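Local coordinates for protein Phikz039 (Pseudomonas phage phikz, PDB 3ZBQ) that belongs to the phage tubulin-like proteins (PhuZ), relatives of tubulin, and is modelled here with guanosine-5'-diphosphate bound, at residues V222-I236 against Q275-I288. Residues are numbered along the deposited sequence; the frame is centred on the assembly and turned at random.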
ATOM      1  N   VAL A 222       5.508   2.555  -9.798  1.00  5.44           N
ATOM      2  CA  VAL A 222       6.632   1.650  -9.859  1.00  4.65           C
ATOM      3  C   VAL A 222       6.555   0.662  -8.710  1.00  5.73           C
ATOM      4  O   VAL A 222       5.856   0.895  -7.716  1.00  6.17           O
ATOM      5  CB  VAL A 222       7.963   2.423  -9.842  1.00  5.51           C
ATOM      6  CG1 VAL A 222       8.113   3.204 -11.138  1.00  5.90           C
ATOM      7  CG2 VAL A 222       8.010   3.356  -8.633  1.00  4.97           C
ATOM      8  N   GLN A 223       7.236  -0.467  -8.859  1.00  5.80           N
ATOM      9  CA  GLN A 223       7.156  -1.510  -7.845  1.00  5.94           C
ATOM     10  C   GLN A 223       8.457  -1.669  -7.056  1.00  6.79           C
ATOM     11  O   GLN A 223       9.553  -1.677  -7.629  1.00  7.21           O
ATOM     12  CB  GLN A 223       6.741  -2.837  -8.492  1.00  6.79           C
ATOM     13  CG  GLN A 223       6.486  -3.951  -7.506  1.00  7.27           C
ATOM     14  CD  GLN A 223       5.648  -5.057  -8.104  1.00  7.22           C
ATOM     15  OE1 GLN A 223       5.090  -4.903  -9.193  1.00  9.89           O
ATOM     16  NE2 GLN A 223       5.562  -6.177  -7.408  1.00  5.74           N
ATOM     17  N   LEU A 224       8.328  -1.780  -5.735  1.00  5.41           N
ATOM     18  CA  LEU A 224       9.477  -1.962  -4.857  1.00  7.14           C
ATOM     19  C   LEU A 224       9.612  -3.416  -4.450  1.00  7.08           C
ATOM     20  O   LEU A 224       8.671  -4.017  -3.913  1.00  7.19           O
ATOM     21  CB  LEU A 224       9.347  -1.103  -3.598  1.00  5.13           C
ATOM     22  CG  LEU A 224      10.330  -1.450  -2.486  1.00  4.11           C
ATOM     23  CD1 LEU A 224      11.753  -1.058  -2.926  1.00  3.55           C
ATOM     24  CD2 LEU A 224       9.943  -0.714  -1.223  1.00  5.80           C
ATOM     25  N   HIS A 225      10.784  -3.975  -4.723  1.00  5.09           N
ATOM     26  CA  HIS A 225      11.092  -5.348  -4.355  1.00  6.89           C
ATOM     27  C   HIS A 225      12.151  -5.369  -3.258  1.00  7.77           C
ATOM     28  O   HIS A 225      13.283  -4.908  -3.465  1.00  7.21           O
ATOM     29  CB  HIS A 225      11.603  -6.123  -5.575  1.00  8.07           C
ATOM     30  CG  HIS A 225      10.714  -6.022  -6.777  1.00  9.00           C
ATOM     31  ND1 HIS A 225       9.750  -6.968  -7.072  1.00  9.71           N
ATOM     32  CD2 HIS A 225      10.645  -5.094  -7.760  1.00  9.05           C
ATOM     33  CE1 HIS A 225       9.125  -6.621  -8.185  1.00 11.27           C
ATOM     34  NE2 HIS A 225       9.652  -5.489  -8.623  1.00 10.67           N
ATOM     35  N   VAL A 226      11.792  -5.898  -2.093  1.00  7.08           N
ATOM     36  CA  VAL A 226      12.750  -6.047  -1.006  1.00  7.50           C
ATOM     37  C   VAL A 226      13.428  -7.406  -1.123  1.00  8.39           C
ATOM     38  O   VAL A 226      12.775  -8.442  -1.009  1.00  9.22           O
ATOM     39  CB  VAL A 226      12.087  -5.889   0.374  1.00  6.86           C
ATOM     40  CG1 VAL A 226      13.125  -6.062   1.487  1.00  8.50           C
ATOM     41  CG2 VAL A 226      11.423  -4.522   0.490  1.00  6.54           C
ATOM     42  N   CYS A 227      14.736  -7.388  -1.376  1.00  7.65           N
ATOM     43  CA  CYS A 227      15.484  -8.613  -1.670  1.00 11.10           C
ATOM     44  C   CYS A 227      16.515  -8.876  -0.583  1.00 12.47           C
ATOM     45  O   CYS A 227      17.242  -7.966  -0.188  1.00 11.61           O
ATOM     46  CB  CYS A 227      16.195  -8.489  -3.026  1.00 10.64           C
ATOM     47  SG  CYS A 227      15.107  -8.012  -4.399  1.00 10.88           S
ATOM     48  N   PHE A 228      16.599 -10.120  -0.116  1.00  9.42           N
ATOM     49  CA  PHE A 228      17.455 -10.430   1.034  1.00 10.95           C
ATOM     50  C   PHE A 228      18.787 -11.100   0.692  1.00 14.88           C
ATOM     51  O   PHE A 228      19.563 -11.454   1.590  1.00 12.58           O
ATOM     52  CB  PHE A 228      16.680 -11.215   2.086  1.00 12.49           C
ATOM     53  CG  PHE A 228      15.530 -10.448   2.660  1.00 13.11           C
ATOM     54  CD1 PHE A 228      15.743  -9.488   3.641  1.00 15.20           C
ATOM     55  CD2 PHE A 228      14.240 -10.651   2.190  1.00 17.28           C
ATOM     56  CE1 PHE A 228      14.689  -8.762   4.161  1.00 16.06           C
ATOM     57  CE2 PHE A 228      13.180  -9.924   2.703  1.00 15.01           C
ATOM     58  CZ  PHE A 228      13.401  -8.988   3.697  1.00 12.92           C
ATOM     59  N   ASP A 229      19.060 -11.240  -0.603  1.00 15.63           N
ATOM     60  CA  ASP A 229      20.396 -11.617  -1.073  1.00 10.83           C
ATOM     61  C   ASP A 229      20.672 -11.089  -2.489  1.00 13.45           C
ATOM     62  O   ASP A 229      19.785 -10.508  -3.124  1.00 11.92           O
ATOM     63  CB  ASP A 229      20.617 -13.135  -0.986  1.00 11.27           C
ATOM     64  CG  ASP A 229      19.642 -13.932  -1.836  1.00 15.72           C
ATOM     65  OD1 ASP A 229      19.125 -13.414  -2.844  1.00 17.13           O
ATOM     66  OD2 ASP A 229      19.399 -15.109  -1.498  1.00 21.54           O
ATOM     67  N   ARG A 230      21.895 -11.293  -2.977  1.00 13.78           N
ATOM     68  CA  ARG A 230      22.287 -10.774  -4.285  1.00 13.69           C
ATOM     69  C   ARG A 230      21.414 -11.352  -5.383  1.00 11.77           C
ATOM     70  O   ARG A 230      20.969 -10.638  -6.290  1.00 13.90           O
ATOM     71  CB  ARG A 230      23.759 -11.099  -4.581  1.00 14.22           C
ATOM     72  CG  ARG A 230      24.316 -10.379  -5.808  1.00 19.42           C
ATOM     73  CD  ARG A 230      25.671 -10.957  -6.253  1.00 16.17           C
ATOM     74  NE  ARG A 230      25.529 -12.293  -6.837  1.00 20.89           N
ATOM     75  CZ  ARG A 230      25.887 -13.430  -6.238  1.00 22.72           C
ATOM     76  NH1 ARG A 230      26.431 -13.414  -5.026  1.00 21.66           N
ATOM     77  NH2 ARG A 230      25.703 -14.591  -6.858  1.00 23.58           N
ATOM     78  N   GLN A 231      21.168 -12.652  -5.289  1.00 14.74           N
ATOM     79  CA  GLN A 231      20.450 -13.378  -6.322  1.00 17.19           C
ATOM     80  C   GLN A 231      18.992 -12.927  -6.489  1.00 15.86           C
ATOM     81  O   GLN A 231      18.468 -12.918  -7.605  1.00 15.38           O
ATOM     82  CB  GLN A 231      20.542 -14.886  -6.061  1.00 19.01           C
ATOM     83  CG  GLN A 231      21.986 -15.418  -6.020  1.00 18.34           C
ATOM     84  CD  GLN A 231      22.638 -15.360  -4.631  1.00 20.66           C
ATOM     85  OE1 GLN A 231      22.208 -14.612  -3.751  1.00 22.06           O
ATOM     86  NE2 GLN A 231      23.684 -16.160  -4.438  1.00 18.10           N
ATOM     87  N   GLU A 232      18.342 -12.543  -5.393  1.00 13.70           N
ATOM     88  CA  GLU A 232      16.960 -12.058  -5.475  1.00 15.82           C
ATOM     89  C   GLU A 232      16.908 -10.701  -6.173  1.00 12.72           C
ATOM     90  O   GLU A 232      16.022 -10.447  -6.989  1.00 12.87           O
ATOM     91  CB  GLU A 232      16.306 -11.977  -4.087  1.00 15.99           C
ATOM     92  CG  GLU A 232      15.996 -13.332  -3.455  1.00 19.21           C
ATOM     93  CD  GLU A 232      15.232 -13.213  -2.147  1.00 23.09           C
ATOM     94  OE1 GLU A 232      15.177 -12.100  -1.573  1.00 15.10           O
ATOM     95  OE2 GLU A 232      14.681 -14.237  -1.688  1.00 24.39           O
ATOM     96  N   ALA A 233      17.868  -9.837  -5.865  1.00 12.85           N
ATOM     97  CA  ALA A 233      17.933  -8.538  -6.526  1.00 13.12           C
ATOM     98  C   ALA A 233      18.224  -8.704  -8.014  1.00 13.74           C
ATOM     99  O   ALA A 233      17.667  -7.993  -8.845  1.00 14.23           O
ATOM    100  CB  ALA A 233      18.973  -7.651  -5.879  1.00 10.36           C
ATOM    101  N   GLN A 234      19.105  -9.647  -8.338  1.00 14.94           N
ATOM    102  CA  GLN A 234      19.509  -9.899  -9.722  1.00 17.60           C
ATOM    103  C   GLN A 234      18.334 -10.286 -10.620  1.00 17.09           C
ATOM    104  O   GLN A 234      18.311  -9.955 -11.808  1.00 19.46           O
ATOM    105  CB  GLN A 234      20.569 -11.005  -9.750  1.00 18.45           C
ATOM    106  CG  GLN A 234      21.387 -11.071 -11.022  1.00 26.53           C
ATOM    107  CD  GLN A 234      22.416 -12.185 -10.972  1.00 41.81           C
ATOM    108  OE1 GLN A 234      22.109 -13.309 -10.562  1.00 51.03           O
ATOM    109  NE2 GLN A 234      23.644 -11.878 -11.374  1.00 41.93           N
ATOM    110  N   ALA A 235      17.355 -10.976 -10.041  1.00 15.56           N
ATOM    111  CA  ALA A 235      16.213 -11.487 -10.797  1.00 18.06           C
ATOM    112  C   ALA A 235      15.214 -10.398 -11.194  1.00 18.57           C
ATOM    113  O   ALA A 235      14.340 -10.624 -12.033  1.00 21.28           O
ATOM    114  CB  ALA A 235      15.514 -12.587 -10.010  1.00 16.94           C
ATOM    115  N   ILE A 236      15.329  -9.221 -10.585  1.00 15.36           N
ATOM    116  CA  ILE A 236      14.406  -8.135 -10.912  1.00 14.07           C
ATOM    117  C   ILE A 236      14.708  -7.556 -12.297  1.00 16.21           C
ATOM    118  O   ILE A 236      15.824  -7.075 -12.558  1.00 11.74           O
ATOM    119  CB  ILE A 236      14.417  -7.022  -9.845  1.00 10.99           C
ATOM    120  CG1 ILE A 236      14.202  -7.612  -8.451  1.00 10.09           C
ATOM    121  CG2 ILE A 236      13.373  -5.945 -10.182  1.00 10.29           C
ATOM    122  CD1 ILE A 236      12.893  -8.374  -8.277  1.00 10.74           C
ATOM    123  N   GLN A 275      23.554  -8.807   3.103  1.00 15.34           N
ATOM    124  CA  GLN A 275      23.128  -7.658   2.318  1.00 15.38           C
ATOM    125  C   GLN A 275      21.610  -7.609   2.122  1.00 14.19           C
ATOM    126  O   GLN A 275      20.926  -8.636   2.194  1.00 11.43           O
ATOM    127  CB  GLN A 275      23.858  -7.650   0.970  1.00 15.97           C
ATOM    128  CG  GLN A 275      23.708  -8.939   0.182  1.00 19.38           C
ATOM    129  CD  GLN A 275      24.713  -9.037  -0.938  1.00 21.22           C
ATOM    130  OE1 GLN A 275      25.899  -9.289  -0.703  1.00 25.11           O
ATOM    131  NE2 GLN A 275      24.253  -8.828  -2.165  1.00 11.74           N
ATOM    132  N   MET A 276      21.088  -6.404   1.907  1.00 12.31           N
ATOM    133  CA  MET A 276      19.676  -6.225   1.572  1.00 12.17           C
ATOM    134  C   MET A 276      19.581  -5.247   0.416  1.00  9.66           C
ATOM    135  O   MET A 276      20.335  -4.275   0.363  1.00 10.98           O
ATOM    136  CB  MET A 276      18.882  -5.664   2.755  1.00 13.97           C
ATOM    137  CG  MET A 276      18.580  -6.642   3.867  1.00 17.85           C
ATOM    138  SD  MET A 276      17.310  -5.977   4.971  1.00 16.60           S
ATOM    139  CE  MET A 276      18.094  -4.484   5.561  1.00 17.40           C
ATOM    140  N   HIS A 277      18.650  -5.496  -0.497  1.00  9.35           N
ATOM    141  CA  HIS A 277      18.483  -4.633  -1.655  1.00  7.04           C
ATOM    142  C   HIS A 277      17.045  -4.191  -1.789  1.00  9.96           C
ATOM    143  O   HIS A 277      16.114  -4.975  -1.604  1.00  9.05           O
ATOM    144  CB  HIS A 277      18.920  -5.348  -2.932  1.00  9.43           C
ATOM    145  CG  HIS A 277      20.302  -5.907  -2.853  1.00  8.54           C
ATOM    146  ND1 HIS A 277      21.426  -5.123  -3.001  1.00 10.48           N
ATOM    147  CD2 HIS A 277      20.744  -7.161  -2.592  1.00 10.80           C
ATOM    148  CE1 HIS A 277      22.504  -5.875  -2.855  1.00 14.19           C
ATOM    149  NE2 HIS A 277      22.116  -7.116  -2.613  1.00 11.53           N
ATOM    150  N   PHE A 278      16.869  -2.921  -2.118  1.00  6.78           N
ATOM    151  CA  PHE A 278      15.540  -2.368  -2.235  1.00  7.39           C
ATOM    152  C   PHE A 278      15.434  -1.894  -3.666  1.00  8.26           C
ATOM    153  O   PHE A 278      15.944  -0.833  -4.014  1.00  7.47           O
ATOM    154  CB  PHE A 278      15.371  -1.248  -1.212  1.00  5.84           C
ATOM    155  CG  PHE A 278      15.529  -1.723   0.211  1.00  7.83           C
ATOM    156  CD1 PHE A 278      16.796  -1.890   0.768  1.00  7.66           C
ATOM    157  CD2 PHE A 278      14.412  -2.036   0.981  1.00  7.01           C
ATOM    158  CE1 PHE A 278      16.950  -2.348   2.083  1.00  9.32           C
ATOM    159  CE2 PHE A 278      14.562  -2.500   2.296  1.00  8.84           C
ATOM    160  CZ  PHE A 278      15.826  -2.653   2.840  1.00 10.01           C
ATOM    161  N   VAL A 279      14.813  -2.721  -4.502  1.00  6.45           N
ATOM    162  CA  VAL A 279      14.914  -2.551  -5.947  1.00  5.76           C
ATOM    163  C   VAL A 279      13.613  -2.039  -6.516  1.00  7.96           C
ATOM    164  O   VAL A 279      12.587  -2.697  -6.387  1.00  5.35           O
ATOM    165  CB  VAL A 279      15.263  -3.880  -6.653  1.00  7.21           C
ATOM    166  CG1 VAL A 279      15.522  -3.629  -8.141  1.00  9.82           C
ATOM    167  CG2 VAL A 279      16.487  -4.515  -6.012  1.00  8.70           C
ATOM    168  N   ILE A 280      13.664  -0.872  -7.153  1.00  6.25           N
ATOM    169  CA  ILE A 280      12.486  -0.282  -7.782  1.00  6.13           C
ATOM    170  C   ILE A 280      12.526  -0.535  -9.292  1.00  7.90           C
ATOM    171  O   ILE A 280      13.507  -0.213  -9.952  1.00  8.32           O
ATOM    172  CB  ILE A 280      12.404   1.243  -7.516  1.00  5.54           C
ATOM    173  CG1 ILE A 280      12.253   1.522  -6.017  1.00  7.48           C
ATOM    174  CG2 ILE A 280      11.237   1.873  -8.260  1.00  6.34           C
ATOM    175  CD1 ILE A 280      12.316   3.005  -5.654  1.00  6.97           C
ATOM    176  N   ASN A 281      11.472  -1.138  -9.833  1.00  5.68           N
ATOM    177  CA  ASN A 281      11.326  -1.241 -11.288  1.00  6.10           C
ATOM    178  C   ASN A 281       9.914  -0.846 -11.718  1.00  7.25           C
ATOM    179  O   ASN A 281       9.065  -0.573 -10.879  1.00  6.95           O
ATOM    180  CB  ASN A 281      11.709  -2.644 -11.803  1.00  7.43           C
ATOM    181  CG  ASN A 281      10.614  -3.690 -11.578  1.00  9.40           C
ATOM    182  OD1 ASN A 281       9.704  -3.505 -10.761  1.00  8.80           O
ATOM    183  ND2 ASN A 281      10.717  -4.812 -12.293  1.00  9.09           N
ATOM    184  N   GLY A 282       9.663  -0.803 -13.018  1.00  7.20           N
ATOM    185  CA  GLY A 282       8.347  -0.419 -13.488  1.00 10.46           C
ATOM    186  C   GLY A 282       7.614  -1.585 -14.100  1.00 10.76           C
ATOM    187  O   GLY A 282       6.376  -1.670 -14.031  1.00 12.03           O
ATOM    188  N   LEU A 283       8.371  -2.506 -14.685  1.00  9.32           N
ATOM    189  CA  LEU A 283       7.783  -3.584 -15.482  1.00  9.95           C
ATOM    190  C   LEU A 283       6.840  -4.484 -14.689  1.00 10.60           C
ATOM    191  O   LEU A 283       5.821  -4.939 -15.207  1.00 13.51           O
ATOM    192  CB  LEU A 283       8.882  -4.435 -16.109  1.00 15.07           C
ATOM    193  CG  LEU A 283       8.437  -5.398 -17.205  1.00 19.68           C
ATOM    194  CD1 LEU A 283       7.792  -4.625 -18.350  1.00 19.34           C
ATOM    195  CD2 LEU A 283       9.623  -6.219 -17.704  1.00 22.20           C
ATOM    196  N   SER A 284       7.187  -4.746 -13.435  1.00  8.60           N
ATOM    197  CA  SER A 284       6.461  -5.716 -12.627  1.00 11.14           C
ATOM    198  C   SER A 284       5.014  -5.297 -12.389  1.00  9.48           C
ATOM    199  O   SER A 284       4.158  -6.146 -12.125  1.00 10.02           O
ATOM    200  CB  SER A 284       7.179  -5.941 -11.296  1.00 10.74           C
ATOM    201  OG  SER A 284       8.425  -6.583 -11.501  1.00 11.44           O
ATOM    202  N   ILE A 285       4.738  -3.994 -12.482  1.00  6.48           N
ATOM    203  CA  ILE A 285       3.363  -3.495 -12.337  1.00  7.82           C
ATOM    204  C   ILE A 285       2.422  -4.146 -13.360  1.00  9.45           C
ATOM    205  O   ILE A 285       1.245  -4.430 -13.062  1.00  8.64           O
ATOM    206  CB  ILE A 285       3.297  -1.950 -12.472  1.00  8.28           C
ATOM    207  CG1 ILE A 285       3.991  -1.276 -11.290  1.00  9.15           C
ATOM    208  CG2 ILE A 285       1.859  -1.459 -12.585  1.00  9.15           C
ATOM    209  CD1 ILE A 285       3.493  -1.764  -9.938  1.00  6.86           C
ATOM    210  N   GLU A 286       2.936  -4.394 -14.560  1.00 10.06           N
ATOM    211  CA  GLU A 286       2.161  -5.068 -15.610  1.00 10.55           C
ATOM    212  C   GLU A 286       1.655  -6.444 -15.182  1.00 11.66           C
ATOM    213  O   GLU A 286       0.547  -6.860 -15.567  1.00 12.05           O
ATOM    214  CB  GLU A 286       2.992  -5.182 -16.900  1.00 13.96           C
ATOM    215  CG  GLU A 286       2.448  -6.148 -17.958  1.00 10.95           C
ATOM    216  CD  GLU A 286       1.068  -5.768 -18.477  1.00 17.83           C
ATOM    217  OE1 GLU A 286       0.676  -4.584 -18.364  1.00 16.10           O
ATOM    218  OE2 GLU A 286       0.370  -6.670 -18.997  1.00 21.14           O
ATOM    219  N   ASP A 287       2.445  -7.155 -14.380  1.00  8.11           N
ATOM    220  CA  ASP A 287       2.019  -8.471 -13.901  1.00 12.69           C
ATOM    221  C   ASP A 287       0.781  -8.390 -13.006  1.00 10.15           C
ATOM    222  O   ASP A 287      -0.102  -9.263 -13.055  1.00  9.15           O
ATOM    223  CB  ASP A 287       3.153  -9.181 -13.162  1.00 11.81           C
ATOM    224  CG  ASP A 287       4.326  -9.487 -14.061  1.00 21.15           C
ATOM    225  OD1 ASP A 287       4.130  -9.575 -15.297  1.00 17.66           O
ATOM    226  OD2 ASP A 287       5.443  -9.629 -13.522  1.00 15.69           O
ATOM    227  N   ILE A 288       0.722  -7.347 -12.183  1.00  8.97           N
ATOM    228  CA  ILE A 288      -0.456  -7.089 -11.354  1.00  8.14           C
ATOM    229  C   ILE A 288      -1.662  -6.769 -12.232  1.00 11.57           C
ATOM    230  O   ILE A 288      -2.753  -7.312 -12.032  1.00 10.46           O
ATOM    231  CB  ILE A 288      -0.231  -5.912 -10.380  1.00  7.72           C
ATOM    232  CG1 ILE A 288       1.065  -6.101  -9.579  1.00  9.60           C
ATOM    233  CG2 ILE A 288      -1.424  -5.762  -9.435  1.00  9.02           C
ATOM    234  CD1 ILE A 288       1.381  -4.926  -8.636  1.00 10.25           C
TER
HETATM  235  O   HOH W   1      22.229 -11.434   2.244  1.00 15.57           O
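Strands 222-227 and 275-281 pair antiparallel in the mixed sheet of this tubulin-like protein, within its C-terminal family region. Gln-223/Asn-281, His-225/Val-279 and Cys-227/His-277 are hydrogen-bonded pairs, with Leu-224/Ile-280 and Val-226/Phe-278 between them as non-hydrogen-bonded pairs. Val-279 N donates to His-225 O (2.9 Å). Beyond the last pair a water bridges Phe-228 O and Gln-275 N.

One face carries a polar cluster. His-225 NE2 gives a bond to Asn-281 OD1 (2.9 Å). Asn-281 CG sits between its own backbone N and carbonyl carbon (chi1 78°), which brings OD1 to the ring. The acceptor lies in the ring plane, but the donor stands well above the amide plane, which is turned 78° from the ring. Asn-281 ND2 donates to Ser-284 OG (3.0 Å) and to Leu-237 O, so the amide is held at both its oxygen and its nitrogen. Ile-236 CD1 lies over one face of the His-225 ring, nearer its margin than its centre.

Further along this face, helix 230-234 sets Ala-233 CB 3.7 Å from His-277 CG and also against Val-279 CG2. Gln-275 NE2 donates to His-277 NE2 in the ring plane (2.8 Å), while His-277 ND1 bonds Ser-244. On the other face, Val-226 CG2 meets Phe-278 CD2 at 3.9 Å, the two side chains lying alongside.

Phe-278 and Met-276 pack on helix 175-192. Strand 222-227 continues the sheet to strand 163-168, and strand 275-281 to strand 239-246.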